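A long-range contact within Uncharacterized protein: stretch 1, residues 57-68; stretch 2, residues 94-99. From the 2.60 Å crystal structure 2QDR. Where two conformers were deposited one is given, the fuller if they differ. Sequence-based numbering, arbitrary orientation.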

ATOM      1  N   ASP A  57     -14.379 -30.376  27.907  1.00 59.76           N
ATOM      2  CA  ASP A  57     -14.610 -31.279  26.807  1.00 59.82           C
ATOM      3  C   ASP A  57     -16.112 -31.475  26.709  1.00 59.54           C
ATOM      4  O   ASP A  57     -16.728 -31.927  27.669  1.00 59.11           O
ATOM      5  CB  ASP A  57     -13.895 -32.614  27.077  1.00 60.15           C
ATOM      6  CG  ASP A  57     -13.956 -33.600  25.906  1.00 60.98           C
ATOM      7  OD1 ASP A  57     -14.485 -33.275  24.818  1.00 60.61           O
ATOM      8  OD2 ASP A  57     -13.450 -34.731  26.088  1.00 63.84           O
ATOM      9  N   THR A  58     -16.700 -31.129  25.564  1.00 60.25           N
ATOM     10  CA  THR A  58     -18.146 -31.303  25.350  1.00 61.31           C
ATOM     11  C   THR A  58     -18.542 -32.793  25.266  1.00 62.16           C
ATOM     12  O   THR A  58     -19.706 -33.118  25.524  1.00 62.97           O
ATOM     13  CB  THR A  58     -18.668 -30.533  24.107  1.00 61.99           C
ATOM     14  OG1 THR A  58     -17.997 -30.978  22.915  1.00 64.93           O
ATOM     15  CG2 THR A  58     -18.457 -29.033  24.287  1.00 61.17           C
ATOM     16  N   ASN A  59     -17.596 -33.676  24.911  1.00 61.69           N
ATOM     17  CA  ASN A  59     -17.845 -35.121  24.868  1.00 61.83           C
ATOM     18  C   ASN A  59     -18.329 -35.630  26.231  1.00 62.41           C
ATOM     19  O   ASN A  59     -19.252 -36.430  26.291  1.00 63.60           O
ATOM     20  CB  ASN A  59     -16.588 -35.920  24.484  1.00 61.94           C
ATOM     21  CG  ASN A  59     -16.110 -35.677  23.053  1.00 60.80           C
ATOM     22  OD1 ASN A  59     -16.891 -35.532  22.125  1.00 61.07           O
ATOM     23  ND2 ASN A  59     -14.804 -35.714  22.873  1.00 62.63           N
ATOM     24  N   THR A  60     -17.710 -35.141  27.311  1.00 61.97           N
ATOM     25  CA  THR A  60     -18.048 -35.541  28.691  1.00 61.93           C
ATOM     26  C   THR A  60     -19.287 -34.835  29.287  1.00 61.96           C
ATOM     27  O   THR A  60     -19.721 -35.199  30.385  1.00 61.46           O
ATOM     28  CB  THR A  60     -16.845 -35.336  29.646  1.00 62.32           C
ATOM     29  OG1 THR A  60     -16.535 -33.941  29.752  1.00 63.20           O
ATOM     30  CG2 THR A  60     -15.625 -36.104  29.141  1.00 63.06           C
ATOM     31  N   VAL A  61     -19.833 -33.825  28.601  1.00 62.41           N
ATOM     32  CA  VAL A  61     -21.042 -33.145  29.062  1.00 63.06           C
ATOM     33  C   VAL A  61     -22.157 -34.135  28.816  1.00 65.13           C
ATOM     34  O   VAL A  61     -22.164 -34.804  27.775  1.00 64.76           O
ATOM     35  CB  VAL A  61     -21.343 -31.837  28.307  1.00 63.04           C
ATOM     36  CG1 VAL A  61     -22.715 -31.256  28.710  1.00 59.97           C
ATOM     37  CG2 VAL A  61     -20.242 -30.806  28.539  1.00 63.57           C
HETATM   38  N   MSE A  62     -23.096 -34.209  29.755  1.00 67.40           N
HETATM   39  CA  MSE A  62     -24.167 -35.197  29.610  0.50 68.96           C
HETATM   40  C   MSE A  62     -25.131 -34.852  28.473  1.00 67.63           C
HETATM   41  O   MSE A  62     -25.581 -33.721  28.290  1.00 67.46           O
HETATM   42  CB  MSE A  62     -24.912 -35.480  30.913  0.50 68.84           C
HETATM   43  CG  MSE A  62     -25.863 -36.664  30.730  0.50 70.14           C
HETATM   44 SE   MSE A  62     -26.136 -37.672  32.327  0.50 76.42          SE
HETATM   45  CE  MSE A  62     -24.277 -38.310  32.644  0.50 74.41           C
ATOM     46  N   GLU A  63     -25.391 -35.899  27.688  1.00 65.40           N
ATOM     47  CA  GLU A  63     -26.226 -35.838  26.507  1.00 64.27           C
ATOM     48  C   GLU A  63     -27.646 -36.293  26.827  1.00 64.38           C
ATOM     49  O   GLU A  63     -27.928 -37.494  26.867  1.00 64.33           O
ATOM     50  CB  GLU A  63     -25.605 -36.708  25.404  1.00 63.78           C
ATOM     51  CG  GLU A  63     -26.350 -36.683  24.090  1.00 62.37           C
ATOM     52  CD  GLU A  63     -25.649 -37.448  22.991  1.00 63.59           C
ATOM     53  OE1 GLU A  63     -24.789 -38.310  23.283  1.00 60.31           O
ATOM     54  OE2 GLU A  63     -25.985 -37.191  21.819  1.00 61.17           O
ATOM     55  N   LYS A  64     -28.534 -35.325  27.054  1.00 64.16           N
ATOM     56  CA  LYS A  64     -29.935 -35.617  27.346  1.00 63.73           C
ATOM     57  C   LYS A  64     -30.636 -35.987  26.050  1.00 62.46           C
ATOM     58  O   LYS A  64     -30.752 -35.155  25.161  1.00 61.95           O
ATOM     59  CB  LYS A  64     -30.652 -34.424  27.998  1.00 63.67           C
ATOM     60  CG  LYS A  64     -30.111 -34.023  29.371  1.00 64.41           C
ATOM     61  N   GLN A  65     -31.088 -37.235  25.946  1.00 61.98           N
ATOM     62  CA  GLN A  65     -31.806 -37.721  24.766  1.00 61.22           C
ATOM     63  C   GLN A  65     -33.238 -37.204  24.806  1.00 61.38           C
ATOM     64  O   GLN A  65     -33.666 -36.629  25.809  1.00 62.48           O
ATOM     65  CB  GLN A  65     -31.786 -39.259  24.702  1.00 60.35           C
ATOM     66  CG  GLN A  65     -30.392 -39.881  24.544  1.00 57.52           C
ATOM     67  CD  GLN A  65     -29.700 -39.503  23.230  1.00 56.73           C
ATOM     68  OE1 GLN A  65     -30.349 -39.110  22.254  1.00 52.07           O
ATOM     69  NE2 GLN A  65     -28.375 -39.639  23.200  1.00 53.69           N
ATOM     70  N   GLY A  66     -33.974 -37.395  23.717  1.00 61.46           N
ATOM     71  CA  GLY A  66     -35.368 -36.955  23.650  1.00 62.23           C
ATOM     72  C   GLY A  66     -35.605 -35.451  23.672  1.00 63.08           C
ATOM     73  O   GLY A  66     -36.681 -35.011  24.085  1.00 63.15           O
ATOM     74  N   TRP A  67     -34.611 -34.667  23.244  1.00 63.68           N
ATOM     75  CA  TRP A  67     -34.732 -33.216  23.206  1.00 65.03           C
ATOM     76  C   TRP A  67     -35.636 -32.811  22.057  1.00 66.05           C
ATOM     77  O   TRP A  67     -35.590 -33.411  20.983  1.00 66.30           O
ATOM     78  CB  TRP A  67     -33.369 -32.556  23.052  1.00 66.47           C
ATOM     79  CG  TRP A  67     -33.442 -31.079  22.872  1.00 68.11           C
ATOM     80  CD1 TRP A  67     -33.692 -30.142  23.835  1.00 70.01           C
ATOM     81  CD2 TRP A  67     -33.238 -30.361  21.654  1.00 66.89           C
ATOM     82  NE1 TRP A  67     -33.664 -28.884  23.286  1.00 70.96           N
ATOM     83  CE2 TRP A  67     -33.386 -28.989  21.949  1.00 68.40           C
ATOM     84  CE3 TRP A  67     -32.949 -30.745  20.343  1.00 66.80           C
ATOM     85  CZ2 TRP A  67     -33.249 -27.999  20.981  1.00 68.34           C
ATOM     86  CZ3 TRP A  67     -32.819 -29.760  19.379  1.00 68.85           C
ATOM     87  CH2 TRP A  67     -32.967 -28.402  19.703  1.00 68.10           C
ATOM     88  N   ARG A  68     -36.438 -31.773  22.290  1.00 67.13           N
ATOM     89  CA  ARG A  68     -37.386 -31.284  21.317  1.00 67.74           C
ATOM     90  C   ARG A  68     -37.628 -29.800  21.590  1.00 66.80           C
ATOM     91  O   ARG A  68     -37.718 -29.411  22.751  1.00 67.59           O
ATOM     92  CB  ARG A  68     -38.673 -32.077  21.511  1.00 67.82           C
ATOM     93  CG  ARG A  68     -39.655 -32.079  20.353  1.00 70.62           C
ATOM     94  CD  ARG A  68     -40.940 -32.826  20.727  1.00 70.24           C
ATOM     95  NE  ARG A  68     -40.680 -34.057  21.491  1.00 74.06           N
ATOM     96  CZ  ARG A  68     -40.233 -35.219  21.002  1.00 73.06           C
ATOM     97  NH1 ARG A  68     -39.922 -35.366  19.719  1.00 73.89           N
ATOM     98  NH2 ARG A  68     -40.049 -36.249  21.826  1.00 70.76           N
ATOM     99  N   SER A  94     -25.476 -24.871  22.893  1.00 61.40           N
ATOM    100  CA  SER A  94     -25.501 -26.318  23.083  1.00 62.70           C
ATOM    101  C   SER A  94     -25.128 -27.089  21.827  1.00 62.54           C
ATOM    102  O   SER A  94     -25.186 -26.574  20.714  1.00 63.60           O
ATOM    103  CB  SER A  94     -26.881 -26.732  23.605  1.00 62.34           C
ATOM    104  OG  SER A  94     -27.905 -26.184  22.809  1.00 68.49           O
ATOM    105  N   ARG A  95     -24.711 -28.329  22.049  1.00 62.39           N
ATOM    106  CA  ARG A  95     -24.302 -29.242  21.004  1.00 61.92           C
ATOM    107  C   ARG A  95     -25.443 -30.234  20.870  1.00 60.92           C
ATOM    108  O   ARG A  95     -25.654 -31.072  21.759  1.00 60.54           O
ATOM    109  CB  ARG A  95     -23.009 -29.912  21.412  1.00 61.80           C
ATOM    110  CG  ARG A  95     -22.390 -30.833  20.385  1.00 63.14           C
ATOM    111  CD  ARG A  95     -21.236 -31.517  21.040  1.00 65.71           C
ATOM    112  NE  ARG A  95     -20.565 -32.504  20.204  1.00 65.55           N
ATOM    113  CZ  ARG A  95     -19.669 -33.384  20.663  1.00 68.72           C
ATOM    114  NH1 ARG A  95     -19.336 -33.437  21.961  1.00 71.47           N
ATOM    115  NH2 ARG A  95     -19.116 -34.251  19.826  1.00 71.10           N
ATOM    116  N   VAL A  96     -26.204 -30.111  19.782  1.00 60.06           N
ATOM    117  CA  VAL A  96     -27.350 -30.984  19.537  1.00 60.91           C
ATOM    118  C   VAL A  96     -27.008 -32.003  18.463  1.00 61.04           C
ATOM    119  O   VAL A  96     -26.095 -31.771  17.666  1.00 61.66           O
ATOM    120  CB  VAL A  96     -28.651 -30.199  19.135  1.00 61.52           C
ATOM    121  CG1 VAL A  96     -29.048 -29.206  20.227  1.00 59.96           C
ATOM    122  CG2 VAL A  96     -28.526 -29.476  17.789  1.00 63.98           C
ATOM    123  N   VAL A  97     -27.714 -33.135  18.472  1.00 59.99           N
ATOM    124  CA  VAL A  97     -27.510 -34.177  17.475  1.00 59.56           C
ATOM    125  C   VAL A  97     -28.874 -34.587  16.949  1.00 59.51           C
ATOM    126  O   VAL A  97     -29.686 -35.144  17.690  1.00 59.89           O
ATOM    127  CB  VAL A  97     -26.765 -35.405  18.023  1.00 59.49           C
ATOM    128  CG1 VAL A  97     -26.552 -36.457  16.911  1.00 55.53           C
ATOM    129  CG2 VAL A  97     -25.444 -34.962  18.655  1.00 60.98           C
ATOM    130  N   LEU A  98     -29.112 -34.297  15.672  1.00 59.73           N
ATOM    131  CA  LEU A  98     -30.356 -34.624  15.002  1.00 59.52           C
ATOM    132  C   LEU A  98     -30.194 -35.977  14.303  1.00 59.06           C
ATOM    133  O   LEU A  98     -29.188 -36.193  13.628  1.00 59.07           O
ATOM    134  CB  LEU A  98     -30.700 -33.536  13.993  1.00 59.38           C
ATOM    135  CG  LEU A  98     -30.806 -32.117  14.562  1.00 59.95           C
ATOM    136  CD1 LEU A  98     -31.182 -31.151  13.460  1.00 61.83           C
ATOM    137  CD2 LEU A  98     -31.817 -32.009  15.703  1.00 62.88           C
ATOM    138  N   PRO A  99     -31.176 -36.891  14.456  1.00 58.49           N
ATOM    139  CA  PRO A  99     -31.041 -38.210  13.818  1.00 58.87           C
ATOM    140  C   PRO A  99     -31.257 -38.215  12.288  1.00 58.97           C
ATOM    141  O   PRO A  99     -31.813 -37.254  11.759  1.00 58.06           O
ATOM    142  CB  PRO A  99     -32.123 -39.032  14.521  1.00 58.20           C
ATOM    143  CG  PRO A  99     -33.149 -38.059  14.895  1.00 56.94           C
ATOM    144  CD  PRO A  99     -32.430 -36.791  15.225  1.00 57.70           C
TER

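A strand can hold a neighbouring segment without sharing a single backbone hydrogen bond with it, provided its side chains reach far enough. The contact between residues 57-68 and 94-99 illustrates the principle. The CA atoms of Thr58 and Arg95 lie 7.8 Å apart and those of Trp67 and Val96 8.5 Å, so side chains must bridge the gap, and the two stretches together bury a modest 283 Å². Stretch 1 turns a corner at Gln65 and Gly66, just before Trp67.

Ser94 opens the segment without taking part. Arg95 follows with the longest reach: chi1, chi2 and chi3 are all t, and the extended chain delivers its guanidinium to the turn at 58-60. There Asn59 OD1 accepts a hydrogen bond from Arg95 NH1 at 3.2 Å and a weak one from Arg95 NH2 at 3.4 Å, an arrangement possible because the carbonyl oxygen sits at the guanidinium edge, where both terminal nitrogens can point hydrogens at it. Thr58 OG1 is as near as 3.0 Å to Arg95 NH1, yet the angle is too poor for a hydrogen bond. The turn is itself braced, since Asp57 OD1 accepts from Asn59 N at 3.1 Å and Asp57 O from Thr60 OG1 at 2.9 Å.

With Val96 the chemistry becomes apolar. Its CG1 lies over one face of Trp67, 4.1 Å from the centroid of the six-membered ring and 18° off the normal, a CH-pi contact in which a methyl group meets the pi cloud.

Val97 touches a different part of stretch 1: its CG2 is 3.9 Å from Glu63 OE2, a van der Waals approach to a carboxylate oxygen that is hydrogen-bonded elsewhere in the structure. Leu98 returns to Trp67, its CD2 4.4 Å from CZ3 of the indole and near the ring plane, so Val96 and Leu98 meet the ring at face and edge respectively. Pro99 lies beyond the contact.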